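Local coordinates for anti-Sigma factor ChrR, transcriptional activator ChrR (Rhodobacter sphaeroides, PDB 2Z2S), which inhibits the extracytoplasmic function sigma factor sigma-E through a zinc-dependent N-terminal domain and responds to singlet oxygen through a cupin-like C-terminal domain, at residues H5-A10 with G166-A171. Sequence-based numbering, arbitrary orientation.
Sequences HHVSDA and GDIEIA. With ZN (zinc ion), chain I.
His-5 and Asp-167 join the N-terminal anti-sigma domain to the cupin-like domain. Asp-167 OD1 accepts a hydrogen bond from the backbone His-5 N, modelled very short, a length doubtful at this resolution. Asp-167 OD1 also takes a weak hydrogen bond from His-5 ND1, at 3.2 Å. The carboxylate meets the imidazole at its edge, their planes 71° apart. Chi1 of -65° sets His-5 CG beside its own backbone N. The same oxygen accepts a hydrogen bond from Arg-4 N. Next along, Ile-168 N donates to His-5 O (3.1 Å, N-H...O angle 164°). Ile-168 turns CG2 onto the backbone of His-6, and its CD1 lies 4.0 Å from Val-7 CG2, the two side chains crossing obliquely. Ile-170 reaches Ser-8 with CD1, 3.6 Å from Ser-8 CB. Ser-8 is the N-cap of helix 9-17, its OG bonded to Leu-11 N. The CB of His-6 points away from the cupin strand, and ND1 binds the zinc ion at 2.0 Å with His-31, Cys-35 and Cys-38. That zinc is required for anti-sigma function. Val-7 and Ile-168 both pack on helix 22-32, while Ile-170 touches Leu-11 of helix 9-17. Within this chain, strand 168-171 is an outermost strand of its sheet, antiparallel to strand 147-151.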
loop_
_atom_site.group_PDB
_atom_site.type_symbol
_atom_site.label_atom_id
_atom_site.label_comp_id
_atom_site.label_asym_id
_atom_site.label_seq_id
_atom_site.Cartn_x
_atom_site.Cartn_y
_atom_site.Cartn_z
ATOM N N HIS B 5 4.128 -15.004 -10.108
ATOM C CA HIS B 5 5.264 -14.146 -9.796
ATOM C C HIS B 5 4.862 -12.910 -9.025
ATOM O O HIS B 5 4.175 -12.036 -9.547
ATOM C CB HIS B 5 5.972 -13.754 -11.071
ATOM C CG HIS B 5 6.588 -14.912 -11.778
ATOM N ND1 HIS B 5 5.968 -15.560 -12.824
ATOM C CD2 HIS B 5 7.769 -15.545 -11.586
ATOM C CE1 HIS B 5 6.745 -16.537 -13.251
ATOM N NE2 HIS B 5 7.843 -16.550 -12.518
ATOM N N HIS B 6 5.335 -12.829 -7.788
ATOM C CA HIS B 6 4.976 -11.744 -6.892
ATOM C C HIS B 6 6.047 -10.744 -6.520
ATOM O O HIS B 6 7.177 -10.807 -7.001
ATOM C CB HIS B 6 4.384 -12.366 -5.640
ATOM C CG HIS B 6 3.306 -13.357 -5.943
ATOM N ND1 HIS B 6 2.053 -12.984 -6.378
ATOM C CD2 HIS B 6 3.316 -14.711 -5.947
ATOM C CE1 HIS B 6 1.338 -14.064 -6.642
ATOM N NE2 HIS B 6 2.083 -15.124 -6.390
ATOM N N VAL B 7 5.673 -9.799 -5.671
ATOM C CA VAL B 7 6.603 -8.783 -5.234
ATOM C C VAL B 7 7.399 -9.384 -4.095
ATOM O O VAL B 7 6.827 -9.995 -3.194
ATOM C CB VAL B 7 5.866 -7.528 -4.748
ATOM C CG1 VAL B 7 6.855 -6.486 -4.306
ATOM C CG2 VAL B 7 5.024 -6.986 -5.834
ATOM N N SER B 8 8.721 -9.229 -4.148
ATOM C CA SER B 8 9.599 -9.777 -3.117
ATOM C C SER B 8 9.229 -9.232 -1.753
ATOM O O SER B 8 8.672 -8.147 -1.645
ATOM C CB SER B 8 11.051 -9.437 -3.426
ATOM O OG SER B 8 11.251 -8.037 -3.410
ATOM N N ASP B 9 9.535 -9.995 -0.710
ATOM C CA ASP B 9 9.222 -9.574 0.641
ATOM C C ASP B 9 9.893 -8.259 0.975
ATOM O O ASP B 9 9.322 -7.449 1.702
ATOM C CB ASP B 9 9.638 -10.644 1.656
ATOM C CG ASP B 9 8.791 -11.913 1.554
ATOM O OD1 ASP B 9 7.576 -11.785 1.283
ATOM O OD2 ASP B 9 9.333 -13.029 1.763
ATOM N N ALA B 10 11.094 -8.050 0.430
ATOM C CA ALA B 10 11.860 -6.828 0.674
ATOM C C ALA B 10 11.196 -5.612 0.025
ATOM O O ALA B 10 11.249 -4.495 0.546
ATOM C CB ALA B 10 13.250 -6.994 0.171
ATOM N N GLY B 166 -0.677 -9.669 -14.976
ATOM C CA GLY B 166 -0.606 -9.529 -13.531
ATOM C C GLY B 166 0.687 -9.989 -12.868
ATOM O O GLY B 166 0.969 -9.629 -11.724
ATOM N N ASP B 167 1.478 -10.787 -13.576
ATOM C CA ASP B 167 2.739 -11.270 -13.029
ATOM C C ASP B 167 3.793 -10.168 -12.996
ATOM O O ASP B 167 3.845 -9.298 -13.868
ATOM C CB ASP B 167 3.259 -12.463 -13.845
ATOM C CG ASP B 167 2.742 -13.807 -13.332
ATOM O OD1 ASP B 167 3.136 -14.195 -12.208
ATOM O OD2 ASP B 167 1.952 -14.468 -14.052
ATOM N N ILE B 168 4.647 -10.208 -11.988
ATOM C CA ILE B 168 5.672 -9.196 -11.887
ATOM C C ILE B 168 7.074 -9.794 -11.831
ATOM O O ILE B 168 7.315 -10.766 -11.122
ATOM C CB ILE B 168 5.431 -8.309 -10.661
ATOM C CG1 ILE B 168 6.427 -7.155 -10.655
ATOM C CG2 ILE B 168 5.564 -9.124 -9.405
ATOM C CD1 ILE B 168 6.187 -6.154 -9.569
ATOM N N GLU B 169 7.989 -9.200 -12.593
ATOM C CA GLU B 169 9.382 -9.643 -12.659
ATOM C C GLU B 169 10.291 -8.657 -11.930
ATOM O O GLU B 169 10.117 -7.447 -12.047
ATOM C CB GLU B 169 9.818 -9.748 -14.112
ATOM C CG GLU B 169 11.247 -10.191 -14.286
ATOM C CD GLU B 169 11.659 -10.209 -15.745
ATOM O OE1 GLU B 169 12.833 -10.528 -16.039
ATOM O OE2 GLU B 169 10.803 -9.895 -16.602
ATOM N N ILE B 170 11.259 -9.175 -11.184
ATOM C CA ILE B 170 12.171 -8.323 -10.432
ATOM C C ILE B 170 13.617 -8.551 -10.853
ATOM O O ILE B 170 14.336 -9.338 -10.229
ATOM C CB ILE B 170 12.085 -8.582 -8.901
ATOM C CG1 ILE B 170 10.655 -8.401 -8.405
ATOM C CG2 ILE B 170 12.972 -7.596 -8.151
ATOM C CD1 ILE B 170 10.503 -8.654 -6.917
ATOM N N ALA B 171 14.049 -7.863 -11.904
ATOM C CA ALA B 171 15.422 -8.000 -12.364
ATOM C C ALA B 171 16.384 -7.431 -11.329
ATOM O O ALA B 171 16.034 -6.526 -10.576
ATOM C CB ALA B 171 15.602 -7.283 -13.681
HETATM ZN ZN ZN I . 1.286 -11.146 -6.219
#